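Local coordinates for protein beta-hexosaminidase Amuc_2018 (Akkermansia muciniphila, PDB 6JEB) that hydrolyses terminal non-reducing N-acetylhexosamine residues, releasing beta-linked N-acetylglucosamine from N-glycans and chitobiose as a zinc-containing family 20 glycosidase, at residues N220-V225 with E258-L263; S5-P10 with R439-H444; W134-P139 with N241-I246. One frame throughout, in Å; residues are numbered along the deposited sequence. Where two conformers were deposited one is given.

Contact 1: residues N220-V225 with E258-L263; sequences NSKELV and EAPTEL. With ACM (acetamide), chain C.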
ATOM      1  N   ASN A 220      -8.244  15.950 -12.061  1.00 21.60           N
ATOM      2  CA  ASN A 220      -9.256  14.909 -12.135  1.00 22.23           C
ATOM      3  C   ASN A 220      -9.727  14.727 -13.571  1.00 18.68           C
ATOM      4  O   ASN A 220      -9.962  15.705 -14.291  1.00 21.35           O
ATOM      5  CB  ASN A 220     -10.442  15.281 -11.231  1.00 26.11           C
ATOM      6  CG  ASN A 220     -11.589  14.271 -11.295  1.00 28.89           C
ATOM      7  OD1 ASN A 220     -12.641  14.547 -11.881  1.00 32.07           O
ATOM      8  ND2 ASN A 220     -11.397  13.108 -10.679  1.00 24.78           N
ATOM      9  N   SER A 221      -9.850  13.470 -13.983  1.00 16.35           N
ATOM     10  CA  SER A 221     -10.446  13.112 -15.261  1.00 15.59           C
ATOM     11  C   SER A 221     -11.880  12.647 -15.038  1.00 16.26           C
ATOM     12  O   SER A 221     -12.162  11.911 -14.087  1.00 17.45           O
ATOM     13  CB  SER A 221      -9.649  11.979 -15.906  1.00 16.02           C
ATOM     14  OG  SER A 221     -10.347  11.458 -17.026  1.00 16.24           O
ATOM     15  N   LYS A 222     -12.786  13.090 -15.911  1.00 16.31           N
ATOM     16  CA  LYS A 222     -14.181  12.667 -15.862  1.00 17.81           C
ATOM     17  C   LYS A 222     -14.460  11.436 -16.713  1.00 16.25           C
ATOM     18  O   LYS A 222     -15.615  10.997 -16.781  1.00 18.10           O
ATOM     19  CB  LYS A 222     -15.104  13.807 -16.321  1.00 21.16           C
ATOM     20  CG  LYS A 222     -15.007  15.077 -15.490  1.00 26.80           C
ATOM     21  CD  LYS A 222     -15.892  16.177 -16.069  1.00 32.24           C
ATOM     22  CE  LYS A 222     -15.842  17.435 -15.215  1.00 36.64           C
ATOM     23  NZ  LYS A 222     -16.679  18.536 -15.780  1.00 40.28           N
ATOM     24  N   GLU A 223     -13.442  10.865 -17.359  1.00 15.33           N
ATOM     25  CA  GLU A 223     -13.639   9.778 -18.317  1.00 15.56           C
ATOM     26  C   GLU A 223     -13.879   8.461 -17.584  1.00 15.47           C
ATOM     27  O   GLU A 223     -12.957   7.894 -16.989  1.00 18.22           O
ATOM     28  CB  GLU A 223     -12.420   9.672 -19.228  1.00 17.48           C
ATOM     29  CG  GLU A 223     -12.215  10.878 -20.118  1.00 19.23           C
ATOM     30  CD  GLU A 223     -13.337  11.049 -21.123  1.00 22.80           C
ATOM     31  OE1 GLU A 223     -13.985  10.038 -21.471  1.00 24.31           O
ATOM     32  OE2 GLU A 223     -13.569  12.191 -21.571  1.00 23.48           O
ATOM     33  N   LEU A 224     -15.105   7.950 -17.646  1.00 14.48           N
ATOM     34  CA  LEU A 224     -15.441   6.660 -17.060  1.00 13.58           C
ATOM     35  C   LEU A 224     -15.673   5.640 -18.168  1.00 13.40           C
ATOM     36  O   LEU A 224     -16.289   5.955 -19.194  1.00 15.22           O
ATOM     37  CB  LEU A 224     -16.715   6.757 -16.206  1.00 13.75           C
ATOM     38  CG  LEU A 224     -16.769   7.828 -15.112  1.00 15.04           C
ATOM     39  CD1 LEU A 224     -17.976   7.612 -14.217  1.00 16.22           C
ATOM     40  CD2 LEU A 224     -15.497   7.843 -14.274  1.00 16.43           C
ATOM     41  N   VAL A 225     -15.193   4.409 -17.960  1.00 13.08           N
ATOM     42  CA  VAL A 225     -15.566   3.341 -18.882  1.00 13.05           C
ATOM     43  C   VAL A 225     -17.091   3.212 -18.906  1.00 13.59           C
ATOM     44  O   VAL A 225     -17.780   3.466 -17.908  1.00 15.69           O
ATOM     45  CB  VAL A 225     -14.895   1.998 -18.548  1.00 13.73           C
ATOM     46  CG1 VAL A 225     -13.396   2.060 -18.834  1.00 15.04           C
ATOM     47  CG2 VAL A 225     -15.175   1.593 -17.088  1.00 15.06           C
ATOM     48  N   GLU A 258     -12.517   8.973  -6.915  1.00 14.76           N
ATOM     49  CA  GLU A 258     -12.583  10.204  -7.706  1.00 14.82           C
ATOM     50  C   GLU A 258     -13.190   9.955  -9.083  1.00 15.57           C
ATOM     51  O   GLU A 258     -12.615  10.303 -10.120  1.00 16.51           O
ATOM     52  CB  GLU A 258     -11.214  10.884  -7.797  1.00 16.09           C
ATOM     53  CG  GLU A 258     -10.614  11.179  -6.426  1.00 16.58           C
ATOM     54  CD  GLU A 258      -9.198  11.721  -6.494  1.00 16.59           C
ATOM     55  OE1 GLU A 258      -8.401  11.234  -7.322  1.00 19.28           O
ATOM     56  OE2 GLU A 258      -8.872  12.630  -5.702  1.00 20.38           O
ATOM     57  N   ALA A 259     -14.369   9.329  -9.079  1.00 15.63           N
ATOM     58  CA  ALA A 259     -15.076   8.928 -10.293  1.00 15.63           C
ATOM     59  C   ALA A 259     -16.384   9.706 -10.375  1.00 18.18           C
ATOM     60  O   ALA A 259     -17.466   9.150 -10.125  1.00 18.78           O
ATOM     61  CB  ALA A 259     -15.323   7.420 -10.316  1.00 17.68           C
ATOM     62  N   PRO A 260     -16.330  10.990 -10.741  1.00 18.57           N
ATOM     63  CA  PRO A 260     -17.571  11.753 -10.903  1.00 19.22           C
ATOM     64  C   PRO A 260     -18.381  11.165 -12.047  1.00 17.45           C
ATOM     65  O   PRO A 260     -17.832  10.659 -13.026  1.00 19.52           O
ATOM     66  CB  PRO A 260     -17.072  13.159 -11.246  1.00 20.16           C
ATOM     67  CG  PRO A 260     -15.773  12.926 -11.937  1.00 20.15           C
ATOM     68  CD  PRO A 260     -15.156  11.738 -11.232  1.00 19.61           C
ATOM     69  N   THR A 261     -19.703  11.232 -11.922  1.00 17.75           N
ATOM     70  CA  THR A 261     -20.565  10.477 -12.822  1.00 17.60           C
ATOM     71  C   THR A 261     -21.222  11.327 -13.904  1.00 18.03           C
ATOM     72  O   THR A 261     -22.116  10.833 -14.598  1.00 19.01           O
ATOM     73  CB  THR A 261     -21.617   9.709 -12.029  1.00 19.21           C
ATOM     74  OG1 THR A 261     -22.276  10.608 -11.136  1.00 20.78           O
ATOM     75  CG2 THR A 261     -20.966   8.578 -11.227  1.00 19.91           C
ATOM     76  N   GLU A 262     -20.773  12.571 -14.084  1.00 17.67           N
ATOM     77  CA  GLU A 262     -21.342  13.469 -15.088  1.00 19.07           C
ATOM     78  C   GLU A 262     -21.475  12.804 -16.458  1.00 18.75           C
ATOM     79  O   GLU A 262     -22.514  12.925 -17.119  1.00 20.06           O
ATOM     80  CB  GLU A 262     -20.471  14.721 -15.188  1.00 24.15           C
ATOM     81  CG  GLU A 262     -20.836  15.644 -16.328  1.00 30.72           C
ATOM     82  CD  GLU A 262     -19.837  16.769 -16.503  1.00 36.92           C
ATOM     83  OE1 GLU A 262     -19.122  17.089 -15.530  1.00 38.57           O
ATOM     84  OE2 GLU A 262     -19.761  17.328 -17.617  1.00 39.87           O
ATOM     85  N   LEU A 263     -20.428  12.108 -16.912  1.00 17.42           N
ATOM     86  CA  LEU A 263     -20.486  11.544 -18.260  1.00 17.01           C
ATOM     87  C   LEU A 263     -21.400  10.325 -18.340  1.00 16.80           C
ATOM     88  O   LEU A 263     -22.022  10.098 -19.385  1.00 18.39           O
ATOM     89  CB  LEU A 263     -19.085  11.247 -18.807  1.00 17.27           C
ATOM     90  CG  LEU A 263     -18.197  12.481 -19.006  1.00 18.06           C
ATOM     91  CD1 LEU A 263     -16.909  12.125 -19.756  1.00 18.32           C
ATOM     92  CD2 LEU A 263     -18.952  13.593 -19.729  1.00 19.41           C
TER
HETATM   93  C1  ACM C 502      -7.014   8.528  -3.833  1.00 15.50           C
HETATM   94  O   ACM C 502      -6.359   9.212  -3.113  1.00 17.41           O
HETATM   95  N   ACM C 502      -7.356   9.035  -5.124  1.00 12.42           N
HETATM   96  C2  ACM C 502      -7.517   7.147  -3.453  1.00 14.59           C
HETATM   97  O   HOH W   1      -8.406  12.786  -9.802  1.00 18.78           O
HETATM   98  O   HOH W   2     -11.275   9.920 -12.459  1.00 15.69           O
HETATM   99  O   HOH W   3     -18.003  11.522 -15.538  1.00 18.71           O

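Contact 2: residues S5-P10 with R439-H444; sequences SIIPEP and RKLADH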
ATOM      1  N   SER A   5      16.206  -1.673  20.159  1.00 15.23           N
ATOM      2  CA  SER A   5      15.661  -0.682  19.243  1.00 15.55           C
ATOM      3  C   SER A   5      14.961  -1.363  18.079  1.00 15.16           C
ATOM      4  O   SER A   5      15.358  -1.202  16.921  1.00 18.02           O
ATOM      5  CB  SER A   5      16.762   0.251  18.742  1.00 16.87           C
ATOM      6  OG  SER A   5      17.223   1.051  19.813  1.00 18.65           O
ATOM      7  N   ILE A   6      13.914  -2.121  18.380  1.00 13.91           N
ATOM      8  CA  ILE A   6      13.165  -2.871  17.382  1.00 13.37           C
ATOM      9  C   ILE A   6      11.962  -2.042  16.965  1.00 14.19           C
ATOM     10  O   ILE A   6      11.171  -1.607  17.816  1.00 14.38           O
ATOM     11  CB  ILE A   6      12.708  -4.226  17.950  1.00 12.72           C
ATOM     12  CG1 ILE A   6      13.907  -5.072  18.397  1.00 14.15           C
ATOM     13  CG2 ILE A   6      11.833  -4.962  16.931  1.00 13.65           C
ATOM     14  CD1 ILE A   6      13.537  -6.102  19.450  1.00 15.36           C
ATOM     15  N   ILE A   7      11.819  -1.823  15.662  1.00 12.86           N
ATOM     16  CA  ILE A   7      10.630  -1.211  15.081  1.00 12.04           C
ATOM     17  C   ILE A   7      10.028  -2.230  14.124  1.00 13.25           C
ATOM     18  O   ILE A   7      10.708  -2.684  13.200  1.00 13.95           O
ATOM     19  CB  ILE A   7      10.929   0.102  14.335  1.00 13.04           C
ATOM     20  CG1 ILE A   7      11.571   1.122  15.278  1.00 14.12           C
ATOM     21  CG2 ILE A   7       9.636   0.664  13.720  1.00 14.99           C
ATOM     22  CD1 ILE A   7      12.172   2.335  14.557  1.00 15.56           C
ATOM     23  N   PRO A   8       8.753  -2.605  14.277  1.00 11.76           N
ATOM     24  CA  PRO A   8       7.815  -2.107  15.298  1.00 12.86           C
ATOM     25  C   PRO A   8       8.092  -2.622  16.707  1.00 13.60           C
ATOM     26  O   PRO A   8       8.660  -3.704  16.889  1.00 14.07           O
ATOM     27  CB  PRO A   8       6.453  -2.614  14.810  1.00 14.61           C
ATOM     28  CG  PRO A   8       6.744  -3.667  13.808  1.00 17.82           C
ATOM     29  CD  PRO A   8       8.117  -3.496  13.292  1.00 12.65           C
ATOM     30  N   GLU A   9       7.691  -1.835  17.694  1.00 12.86           N
ATOM     31  CA  GLU A   9       7.871  -2.233  19.086  1.00 13.32           C
ATOM     32  C   GLU A   9       7.191  -3.576  19.334  1.00 13.16           C
ATOM     33  O   GLU A   9       6.006  -3.734  19.008  1.00 14.14           O
ATOM     34  CB  GLU A   9       7.265  -1.183  20.017  1.00 14.06           C
ATOM     35  CG  GLU A   9       7.523  -1.447  21.504  1.00 14.56           C
ATOM     36  CD  GLU A   9       9.001  -1.371  21.872  1.00 16.72           C
ATOM     37  OE1 GLU A   9       9.792  -0.768  21.112  1.00 16.99           O
ATOM     38  OE2 GLU A   9       9.379  -1.925  22.929  1.00 18.85           O
ATOM     39  N   PRO A  10       7.892  -4.557  19.905  1.00 13.11           N
ATOM     40  CA  PRO A  10       7.251  -5.842  20.196  1.00 13.21           C
ATOM     41  C   PRO A  10       6.150  -5.707  21.238  1.00 12.90           C
ATOM     42  O   PRO A  10       6.158  -4.813  22.095  1.00 14.47           O
ATOM     43  CB  PRO A  10       8.406  -6.698  20.733  1.00 12.71           C
ATOM     44  CG  PRO A  10       9.638  -6.092  20.110  1.00 13.70           C
ATOM     45  CD  PRO A  10       9.352  -4.609  20.096  1.00 14.04           C
ATOM     46  N   ARG A 439      13.443   7.555  19.926  1.00 18.37           N
ATOM     47  CA  ARG A 439      14.725   7.008  20.361  1.00 18.71           C
ATOM     48  C   ARG A 439      15.194   5.909  19.415  1.00 18.88           C
ATOM     49  O   ARG A 439      16.337   5.923  18.941  1.00 20.08           O
ATOM     50  CB  ARG A 439      14.589   6.449  21.779  1.00 20.11           C
ATOM     51  CG  ARG A 439      15.808   5.649  22.241  1.00 21.21           C
ATOM     52  CD  ARG A 439      15.560   4.910  23.558  1.00 21.85           C
ATOM     53  NE  ARG A 439      14.576   3.834  23.441  1.00 21.81           N
ATOM     54  CZ  ARG A 439      14.849   2.611  22.995  1.00 21.85           C
ATOM     55  NH1 ARG A 439      16.076   2.305  22.593  1.00 22.15           N
ATOM     56  NH2 ARG A 439      13.889   1.696  22.937  1.00 22.45           N
ATOM     57  N   LYS A 440      14.315   4.951  19.122  1.00 17.27           N
ATOM     58  CA  LYS A 440      14.697   3.828  18.269  1.00 16.55           C
ATOM     59  C   LYS A 440      15.009   4.287  16.851  1.00 17.46           C
ATOM     60  O   LYS A 440      15.944   3.781  16.221  1.00 17.65           O
ATOM     61  CB  LYS A 440      13.572   2.797  18.237  1.00 16.87           C
ATOM     62  CG  LYS A 440      13.205   2.256  19.603  1.00 17.08           C
ATOM     63  CD  LYS A 440      12.166   1.154  19.493  1.00 15.83           C
ATOM     64  CE  LYS A 440      10.829   1.699  18.992  1.00 15.85           C
ATOM     65  NZ  LYS A 440       9.821   0.610  18.765  1.00 15.25           N
ATOM     66  N   LEU A 441      14.218   5.220  16.320  1.00 18.08           N
ATOM     67  CA  LEU A 441      14.436   5.657  14.947  1.00 19.16           C
ATOM     68  C   LEU A 441      15.804   6.309  14.778  1.00 19.94           C
ATOM     69  O   LEU A 441      16.440   6.167  13.726  1.00 20.17           O
ATOM     70  CB  LEU A 441      13.330   6.609  14.521  1.00 19.87           C
ATOM     71  CG  LEU A 441      13.463   6.980  13.049  1.00 22.11           C
ATOM     72  CD1 LEU A 441      13.043   5.824  12.143  1.00 21.13           C
ATOM     73  CD2 LEU A 441      12.691   8.224  12.767  1.00 23.97           C
ATOM     74  N   ALA A 442      16.275   7.023  15.799  1.00 20.76           N
ATOM     75  CA  ALA A 442      17.625   7.568  15.747  1.00 22.20           C
ATOM     76  C   ALA A 442      18.657   6.459  15.569  1.00 22.58           C
ATOM     77  O   ALA A 442      19.592   6.595  14.769  1.00 23.97           O
ATOM     78  CB  ALA A 442      17.902   8.386  17.007  1.00 23.94           C
ATOM     79  N   ASP A 443      18.497   5.346  16.295  1.00 21.69           N
ATOM     80  CA  ASP A 443      19.400   4.212  16.114  1.00 21.12           C
ATOM     81  C   ASP A 443      19.254   3.598  14.728  1.00 19.52           C
ATOM     82  O   ASP A 443      20.232   3.093  14.164  1.00 19.50           O
ATOM     83  CB  ASP A 443      19.129   3.136  17.167  1.00 23.29           C
ATOM     84  CG  ASP A 443      19.451   3.591  18.583  1.00 28.53           C
ATOM     85  OD1 ASP A 443      20.247   4.548  18.757  1.00 29.89           O
ATOM     86  OD2 ASP A 443      18.912   2.975  19.529  1.00 29.87           O
ATOM     87  N   HIS A 444      18.042   3.625  14.166  1.00 17.03           N
ATOM     88  CA  HIS A 444      17.809   3.021  12.860  1.00 16.00           C
ATOM     89  C   HIS A 444      18.514   3.749  11.723  1.00 16.27           C
ATOM     90  O   HIS A 444      18.699   3.159  10.652  1.00 17.04           O
ATOM     91  CB  HIS A 444      16.312   2.897  12.598  1.00 14.53           C
ATOM     92  CG  HIS A 444      15.723   1.652  13.170  1.00 14.01           C
ATOM     93  ND1 HIS A 444      15.086   0.703  12.399  1.00 14.27           N
ATOM     94  CD2 HIS A 444      15.727   1.170  14.437  1.00 15.66           C
ATOM     95  CE1 HIS A 444      14.699  -0.298  13.172  1.00 15.37           C
ATOM     96  NE2 HIS A 444      15.083  -0.043  14.412  1.00 14.96           N
TER

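Contact 3: residues W134-P139 with N241-I246; sequences WRLPVP and NELKDI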
ATOM      1  N   TRP A 134      -0.230   3.168 -17.790  1.00 11.53           N
ATOM      2  CA  TRP A 134      -0.806   1.847 -17.569  1.00 11.74           C
ATOM      3  C   TRP A 134       0.356   0.867 -17.640  1.00 11.79           C
ATOM      4  O   TRP A 134       1.056   0.830 -18.656  1.00 12.81           O
ATOM      5  CB  TRP A 134      -1.837   1.540 -18.669  1.00 11.51           C
ATOM      6  CG  TRP A 134      -2.467   0.185 -18.530  1.00 11.16           C
ATOM      7  CD1 TRP A 134      -1.857  -1.026 -18.719  1.00 11.66           C
ATOM      8  CD2 TRP A 134      -3.818  -0.102 -18.131  1.00 12.12           C
ATOM      9  NE1 TRP A 134      -2.746  -2.046 -18.458  1.00 11.61           N
ATOM     10  CE2 TRP A 134      -3.958  -1.504 -18.109  1.00 12.61           C
ATOM     11  CE3 TRP A 134      -4.929   0.695 -17.816  1.00 12.02           C
ATOM     12  CZ2 TRP A 134      -5.157  -2.134 -17.762  1.00 12.70           C
ATOM     13  CZ3 TRP A 134      -6.121   0.063 -17.463  1.00 12.44           C
ATOM     14  CH2 TRP A 134      -6.222  -1.336 -17.448  1.00 12.70           C
ATOM     15  N   ARG A 135       0.567   0.076 -16.577  1.00 10.79           N
ATOM     16  CA  ARG A 135       1.794  -0.707 -16.429  1.00 11.20           C
ATOM     17  C   ARG A 135       1.610  -2.222 -16.509  1.00 11.56           C
ATOM     18  O   ARG A 135       2.613  -2.952 -16.406  1.00 11.99           O
ATOM     19  CB  ARG A 135       2.510  -0.349 -15.120  1.00 11.74           C
ATOM     20  CG  ARG A 135       2.709   1.145 -14.900  1.00 12.07           C
ATOM     21  CD  ARG A 135       3.500   1.802 -16.044  1.00 12.02           C
ATOM     22  NE  ARG A 135       3.582   3.236 -15.807  1.00 11.96           N
ATOM     23  CZ  ARG A 135       3.777   4.152 -16.753  1.00 11.06           C
ATOM     24  NH1 ARG A 135       3.980   3.786 -18.017  1.00 12.28           N
ATOM     25  NH2 ARG A 135       3.774   5.441 -16.428  1.00 11.78           N
ATOM     26  N   LEU A 136       0.378  -2.721 -16.688  1.00 12.22           N
ATOM     27  CA  LEU A 136       0.118  -4.156 -16.709  1.00 11.89           C
ATOM     28  C   LEU A 136      -0.054  -4.630 -18.141  1.00 12.12           C
ATOM     29  O   LEU A 136      -0.999  -4.190 -18.811  1.00 12.67           O
ATOM     30  CB  LEU A 136      -1.154  -4.466 -15.925  1.00 11.97           C
ATOM     31  CG  LEU A 136      -1.533  -5.949 -15.961  1.00 12.63           C
ATOM     32  CD1 LEU A 136      -0.733  -6.770 -14.939  1.00 14.42           C
ATOM     33  CD2 LEU A 136      -3.034  -6.148 -15.752  1.00 14.25           C
ATOM     34  N   PRO A 137       0.778  -5.544 -18.639  1.00 12.41           N
ATOM     35  CA  PRO A 137       0.545  -6.083 -19.986  1.00 12.78           C
ATOM     36  C   PRO A 137      -0.642  -7.036 -19.980  1.00 12.52           C
ATOM     37  O   PRO A 137      -0.849  -7.793 -19.027  1.00 14.35           O
ATOM     38  CB  PRO A 137       1.851  -6.823 -20.293  1.00 14.36           C
ATOM     39  CG  PRO A 137       2.321  -7.285 -18.937  1.00 14.47           C
ATOM     40  CD  PRO A 137       1.947  -6.166 -17.985  1.00 12.99           C
ATOM     41  N   VAL A 138      -1.442  -6.976 -21.042  1.00 12.97           N
ATOM     42  CA  VAL A 138      -2.603  -7.857 -21.170  1.00 12.74           C
ATOM     43  C   VAL A 138      -2.616  -8.444 -22.573  1.00 14.30           C
ATOM     44  O   VAL A 138      -2.814  -7.699 -23.549  1.00 15.36           O
ATOM     45  CB  VAL A 138      -3.929  -7.126 -20.881  1.00 13.42           C
ATOM     46  CG1 VAL A 138      -5.084  -8.118 -20.913  1.00 15.35           C
ATOM     47  CG2 VAL A 138      -3.887  -6.402 -19.542  1.00 14.37           C
ATOM     48  N   PRO A 139      -2.429  -9.753 -22.726  1.00 15.58           N
ATOM     49  CA  PRO A 139      -2.502 -10.361 -24.058  1.00 16.68           C
ATOM     50  C   PRO A 139      -3.826 -10.038 -24.733  1.00 17.43           C
ATOM     51  O   PRO A 139      -4.894 -10.066 -24.108  1.00 18.20           O
ATOM     52  CB  PRO A 139      -2.367 -11.860 -23.769  1.00 18.78           C
ATOM     53  CG  PRO A 139      -1.589 -11.918 -22.480  1.00 18.71           C
ATOM     54  CD  PRO A 139      -2.064 -10.732 -21.686  1.00 17.26           C
ATOM     55  N   ASN A 241      -8.065 -12.337 -15.803  1.00 14.45           N
ATOM     56  CA  ASN A 241      -7.423 -13.623 -16.061  0.50 15.11           C
ATOM     57  C   ASN A 241      -5.907 -13.518 -15.923  1.00 15.30           C
ATOM     58  O   ASN A 241      -5.264 -14.418 -15.366  1.00 15.78           O
ATOM     59  CB  ASN A 241      -7.822 -14.151 -17.442  0.50 17.74           C
ATOM     60  CG  ASN A 241      -9.250 -14.671 -17.478  0.50 21.77           C
ATOM     61  OD1 ASN A 241      -9.819 -15.028 -16.444  0.50 25.29           O
ATOM     62  ND2 ASN A 241      -9.832 -14.725 -18.672  0.50 22.45           N
ATOM     63  N   GLU A 242      -5.316 -12.422 -16.413  1.00 14.89           N
ATOM     64  CA  GLU A 242      -3.882 -12.227 -16.216  1.00 14.80           C
ATOM     65  C   GLU A 242      -3.552 -12.099 -14.740  1.00 14.42           C
ATOM     66  O   GLU A 242      -2.559 -12.664 -14.265  1.00 15.83           O
ATOM     67  CB  GLU A 242      -3.392 -10.979 -16.952  1.00 15.77           C
ATOM     68  CG  GLU A 242      -3.442 -11.113 -18.441  1.00 17.83           C
ATOM     69  CD  GLU A 242      -2.718 -12.355 -18.915  1.00 19.15           C
ATOM     70  OE1 GLU A 242      -1.494 -12.457 -18.667  1.00 19.02           O
ATOM     71  OE2 GLU A 242      -3.375 -13.224 -19.523  1.00 21.52           O
ATOM     72  N   LEU A 243      -4.373 -11.356 -13.994  1.00 13.60           N
ATOM     73  CA  LEU A 243      -4.116 -11.203 -12.568  1.00 14.09           C
ATOM     74  C   LEU A 243      -4.219 -12.539 -11.846  1.00 12.99           C
ATOM     75  O   LEU A 243      -3.462 -12.799 -10.906  1.00 13.91           O
ATOM     76  CB  LEU A 243      -5.075 -10.180 -11.966  1.00 13.14           C
ATOM     77  CG  LEU A 243      -4.988  -8.758 -12.537  1.00 12.66           C
ATOM     78  CD1 LEU A 243      -5.945  -7.829 -11.791  1.00 14.01           C
ATOM     79  CD2 LEU A 243      -3.554  -8.227 -12.498  1.00 14.70           C
ATOM     80  N   LYS A 244      -5.150 -13.400 -12.272  1.00 14.88           N
ATOM     81  CA  LYS A 244      -5.262 -14.734 -11.683  1.00 15.53           C
ATOM     82  C   LYS A 244      -3.979 -15.533 -11.893  1.00 16.20           C
ATOM     83  O   LYS A 244      -3.511 -16.236 -10.983  1.00 17.10           O
ATOM     84  CB  LYS A 244      -6.465 -15.466 -12.290  1.00 18.44           C
ATOM     85  CG  LYS A 244      -6.647 -16.894 -11.806  1.00 21.31           C
ATOM     86  CD  LYS A 244      -7.082 -16.944 -10.364  1.00 27.33           C
ATOM     87  CE  LYS A 244      -7.334 -18.385  -9.917  1.00 31.56           C
ATOM     88  NZ  LYS A 244      -7.859 -18.475  -8.523  1.00 34.86           N
ATOM     89  N   ASP A 245      -3.393 -15.430 -13.088  1.00 16.74           N
ATOM     90  CA  ASP A 245      -2.166 -16.162 -13.361  0.50 17.13           C
ATOM     91  C   ASP A 245      -0.987 -15.599 -12.573  1.00 17.10           C
ATOM     92  O   ASP A 245      -0.149 -16.366 -12.084  1.00 17.97           O
ATOM     93  CB  ASP A 245      -1.879 -16.146 -14.861  0.50 17.92           C
ATOM     94  CG  ASP A 245      -0.758 -17.075 -15.242  0.50 23.17           C
ATOM     95  OD1 ASP A 245      -0.803 -18.254 -14.838  0.50 27.26           O
ATOM     96  OD2 ASP A 245       0.162 -16.634 -15.951  0.50 26.26           O
ATOM     97  N   ILE A 246      -0.909 -14.278 -12.430  1.00 15.59           N
ATOM     98  CA  ILE A 246       0.286 -13.629 -11.890  1.00 14.73           C
ATOM     99  C   ILE A 246       0.250 -13.529 -10.378  1.00 14.07           C
ATOM    100  O   ILE A 246       1.265 -13.757  -9.712  1.00 15.82           O
ATOM    101  CB  ILE A 246       0.467 -12.236 -12.526  1.00 15.24           C
ATOM    102  CG1 ILE A 246       0.694 -12.352 -14.031  1.00 15.44           C
ATOM    103  CG2 ILE A 246       1.623 -11.483 -11.846  1.00 14.96           C
ATOM    104  CD1 ILE A 246       0.538 -11.015 -14.749  1.00 15.62           C
TER
HETATM  105  O   HOH W   4       0.300 -10.349 -18.712  1.00 17.87           O

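Contact 1: residues N220-V225 with E258-L263
Lys222, extended beyond CG (chi2 177°), forms the one salt bridge between the two segments with Glu262, NZ to OE1 at 2.9 Å. OE1 is met on its syn side, and the other oxygen of Glu262 pairs with Lys266. Asn220 donates from ND2 to Glu258 O over 3.1 Å; the acceptor lies in the Asn220 amide plane, while the donor stands above the carbonyl plane. The amide oxygen OD1 meets the ring of Pro260 tip to tip. Here the loop carrying Glu258, the active-site glutamate and probably the general acid as in other family 20 enzymes, runs out from the barrel pocket into helix 262-266. Glu258 OE1 lies 3.3 Å from N of the bound acetamide and is hydrogen-bonded to His193. Water 1 links that same OE1 to Asn220 ND2, water 2 joins Ser221 O to Glu258 O, and water 3 bridges Lys222 O, Pro260 O and Leu263 N. Ser221 OG accepts from Glu223 N in an ST turn. Leu224 CD2 and Ala259 CB form an apolar pair at 4.0 Å; two methyls make van der Waals contact with backbone oxygens, Leu224 CD1 3.3 Å from Pro260 O and Leu263 CD1 3.4 Å from Lys222 O.

Contact 2: residues S5-P10 with R439-H444
Lys440 leaves its helix with CG anti to the carbonyl carbon (chi1 -58°) and bends at chi3 (-67°), which carries CE toward Glu9, while Glu9 sets its own CG anti to the backbone N and turns CD at chi2; the two side chains cross at about a right angle. The pairing joins the N-terminal loop before strand 12-16, within the family 20 domain 2 region, to helix 434-452 near the C-terminal end of the chain. NZ of Lys440 is gripped by Glu9 OE1, through its anti lone pair at 2.7 Å, and by Ile6 O at 2.8 Å; Glu423 adds a second carboxylate, so the buried ammonium is probably well stabilised as a cation. Ser5 OG donates over 2.6 Å to OD2 of Asp443, one helix turn on from Lys440, again on the anti lone pair. His444 gives its NE2 proton to Ser5 O at 2.8 Å, the acceptor lying near the ring plane, and Tyr119 meets ND1 from outside the two segments; together they fix the rotation of the imidazole. Over the centre of one face of that ring sits Ile7 CD1 in a CH-pi contact, 3.7 Å from the ring centroid and 7° off the normal.

Contact 3: residues W134-P139 with N241-I246
Glu242 and Pro139 reach toward each other tip to tip, and this meeting is the closest between the two segments. Pro139 CD comes to 3.3 Å from Glu242 CD, and the ring's CG lies 3.7 Å from OE2 of the same carboxylate. The glutamate gets there with CG anti to the carbonyl carbon (chi1 -68°) and a bend at chi2 (-53°) that folds CD back. Its aliphatic part is used as well: CG packs 4.2 Å from Val138 CG1.

No direct hydrogen bond spans the segments; the polar link is water 4, which donates to Pro137 O and to Glu242 OE1, each at 2.8 Å. OE1 also takes a salt bridge from Lys167 at the start of helix 167-178. An alanine in place of Glu242 would probably leave Lys167 with one carboxylate fewer, Asp245 remaining to it, deprive the water of one acceptor and open a gap beside the Pro139 ring.

The apolar part lies deeper. Leu136, with CG anti to the backbone N (chi1 177°), crosses Leu243, and both its methyls meet a single one, CD2 lying 3.9 Å from Leu243 CD2. Ile246 CD1 touches more loosely, 4.4 Å from Leu136 CD1, and Leu170 of helix 167-178 packs against both Leu136 and Ile246. In the catalytic barrel this joins the loop after strand 123-127 to the C-terminal end of helix 230-246. The loop is braced from within by Trp134, whose NE1 donates to Leu136 O at 2.8 Å, on a lone pair in the carbonyl plane.

With leucine and isoleucine methyls inside and a carboxylate, a proline ring and one water toward the surface, loop and helix are held chiefly by van der Waals packing, OE1 of Glu242 being satisfied by the water and by Lys167 of helix 167-178.

In the fold
From the N terminus, residues 5-10 come first and meet their partner only at 439-444, so contact 2 closes a loop of 428 residues around nearly the whole chain and ties the N-terminal domain to helix 434-452. Contacts 1 and 3 both nest inside it. Residues 134-139 follow strand 123-127 of the barrel; 220-225 come next, then 241-246 close contact 3, and 258-263 close contact 1, so these two loops cross. Contact 1 joins two loops of the catalytic barrel, the second running into helix 262-266, and contact 3 joins a loop to helix 230-246; their nearest atoms are about 8 Å apart. Contact 2 lies on the opposite side of the chain's centre, its centre about 44 Å from that of contact 1.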